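Local coordinates for oxidoreductase, short chain dehydrogenase/reductase family protein (PDB 6OW4) that catalyses, as an NADH-dependent short-chain 20beta-hydroxysteroid dehydrogenase, the reduction of the 20-keto group of steroid substrates to the 20beta-hydroxyl, at the interface of chains A and B. Residues are numbered along the deposited sequence; one frame, centred on the assembly and turned at random. Chains: chain A/B, Oxidoreductase, short chain dehydrogenase/reductase family protein.

The interface of chains A and B. Residues chain A 31-34; chain B 60, 63-64.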
ATOM      1  N   TYR A  31     -20.400 -14.496  29.341  1.00 37.00           N
ATOM      2  CA  TYR A  31     -19.669 -13.726  28.297  1.00 33.99           C
ATOM      3  C   TYR A  31     -20.558 -13.602  27.054  1.00 32.01           C
ATOM      4  O   TYR A  31     -21.360 -14.521  26.793  1.00 32.10           O
ATOM      5  CB  TYR A  31     -18.328 -14.394  27.973  1.00 33.87           C
ATOM      6  CG  TYR A  31     -17.658 -13.917  26.707  1.00 33.16           C
ATOM      7  CD1 TYR A  31     -16.816 -12.817  26.711  1.00 33.09           C
ATOM      8  CD2 TYR A  31     -17.854 -14.577  25.505  1.00 32.51           C
ATOM      9  CE1 TYR A  31     -16.191 -12.381  25.553  1.00 33.00           C
ATOM     10  CE2 TYR A  31     -17.238 -14.154  24.338  1.00 32.76           C
ATOM     11  CZ  TYR A  31     -16.402 -13.051  24.361  1.00 32.89           C
ATOM     12  OH  TYR A  31     -15.790 -12.627  23.218  1.00 32.99           O
ATOM     13  N   SER A  32     -20.425 -12.488  26.327  1.00 29.83           N
ATOM     14  CA  SER A  32     -21.070 -12.252  25.008  1.00 28.54           C
ATOM     15  C   SER A  32     -20.181 -11.350  24.147  1.00 27.22           C
ATOM     16  O   SER A  32     -19.780 -10.271  24.628  1.00 26.00           O
ATOM     17  CB  SER A  32     -22.449 -11.668  25.157  1.00 28.66           C
ATOM     18  OG  SER A  32     -23.059 -11.496  23.885  1.00 27.42           O
ATOM     19  N   ILE A  33     -19.911 -11.782  22.912  1.00 26.86           N
ATOM     20  CA  ILE A  33     -19.088 -11.044  21.908  1.00 26.96           C
ATOM     21  C   ILE A  33     -19.678  -9.640  21.703  1.00 26.83           C
ATOM     22  O   ILE A  33     -18.891  -8.701  21.484  1.00 26.02           O
ATOM     23  CB  ILE A  33     -19.000 -11.843  20.588  1.00 27.23           C
ATOM     24  CG1 ILE A  33     -17.845 -11.365  19.704  1.00 27.18           C
ATOM     25  CG2 ILE A  33     -20.331 -11.831  19.845  1.00 27.12           C
ATOM     26  CD1 ILE A  33     -16.489 -11.873  20.137  1.00 27.20           C
ATOM     27  N   LEU A  34     -21.008  -9.512  21.786  1.00 27.67           N
ATOM     28  CA  LEU A  34     -21.759  -8.246  21.554  1.00 27.68           C
ATOM     29  C   LEU A  34     -21.422  -7.214  22.641  1.00 27.01           C
ATOM     30  O   LEU A  34     -21.507  -6.011  22.341  1.00 25.97           O
ATOM     31  CB  LEU A  34     -23.263  -8.545  21.516  1.00 28.38           C
ATOM     32  CG  LEU A  34     -23.741  -9.408  20.347  1.00 28.77           C
ATOM     33  CD1 LEU A  34     -25.174  -9.871  20.565  1.00 29.18           C
ATOM     34  CD2 LEU A  34     -23.620  -8.666  19.022  1.00 28.22           C
TER
ATOM     35  N   ALA B  60     -19.120 -16.519  17.719  1.00 21.57           N
ATOM     36  CA  ALA B  60     -19.485 -15.084  17.671  1.00 21.49           C
ATOM     37  C   ALA B  60     -20.718 -14.896  16.779  1.00 21.72           C
ATOM     38  O   ALA B  60     -21.721 -14.330  17.261  1.00 22.93           O
ATOM     39  CB  ALA B  60     -18.316 -14.265  17.178  1.00 21.00           C
ATOM     40  N   GLN B  63     -23.845 -16.404  18.189  1.00 24.08           N
ATOM     41  CA  GLN B  63     -24.284 -15.564  19.339  1.00 24.01           C
ATOM     42  C   GLN B  63     -24.938 -14.272  18.831  1.00 23.62           C
ATOM     43  O   GLN B  63     -25.832 -13.763  19.531  1.00 24.24           O
ATOM     44  CB  GLN B  63     -23.110 -15.242  20.264  1.00 23.90           C
ATOM     45  CG  GLN B  63     -23.529 -14.490  21.519  1.00 23.66           C
ATOM     46  CD  GLN B  63     -22.521 -14.610  22.635  1.00 23.65           C
ATOM     47  OE1 GLN B  63     -21.313 -14.583  22.414  1.00 23.24           O
ATOM     48  NE2 GLN B  63     -23.018 -14.739  23.854  1.00 23.43           N
ATOM     49  N   ALA B  64     -24.507 -13.762  17.672  1.00 23.02           N
ATOM     50  CA  ALA B  64     -25.106 -12.591  16.983  1.00 22.97           C
ATOM     51  C   ALA B  64     -26.451 -12.982  16.351  1.00 23.02           C
ATOM     52  O   ALA B  64     -27.210 -12.067  15.988  1.00 23.34           O
ATOM     53  CB  ALA B  64     -24.150 -12.043  15.952  1.00 22.99           C
TER
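A:Ile33 meets the methyl of B:Ala60 with both branches of its side chain: CG1 of A:Ile33 lies 3.9 Å from CB of B:Ala60, and CG2 of A:Ile33 is 4.1 Å from the same CB. These separations indicate ordinary van der Waals contact. The second branch also faces the backbone carbonyl of B:Ala60. Beside this small apolar centre, CD1 of A:Leu34 makes a loose, peripheral approach to the main chain at the helix end, 4.1 Å from O of B:Gln63.

Moving outward, B:Gln63 has 79 Å² of its surface hidden by chain A, more than any other residue in the patch. Its CG points away from its own backbone N (chi1 -175°) and the chain continues extended, which carries the terminal amide over to the backbone of A:Ser32. There CD of B:Gln63 comes 3.6 Å from CA of A:Ser32, while the hydroxyl OG of A:Ser32 is 3.2 Å from NE2 of B:Gln63, a close polar approach without an assigned hydrogen bond.

At the polar rim the amide spans the backbone groups on either side of A:Ser32. N of A:Ile33 donates to OE1 of B:Gln63 over 3.2 Å, nearly straight at the hydrogen (169°). The donor nevertheless stands above the amide carbonyl plane, 63° out of it, so it does not use a lone-pair direction. In the opposite sense, NE2 of B:Gln63 gives a weak hydrogen bond to O of A:Tyr31 at 3.4 Å. This donor-acceptor pairing would disfavour a flipped amide, and it depends on main-chain groups more than on side-chain identity.

In chain A the contact is made by the segment leading into, and the start of, the 3-10 helix 33-37, ahead of strand 43-46. In chain B it lies at the C-terminal end of helix 52-63, whose other end adjoins the glycine-rich, cofactor-binding loop of the Rossmann fold. Two-fold symmetry repeats the contact with the chains exchanged, consistent with reciprocal N-terminal arms in a possible dimer within the deposited tetramer.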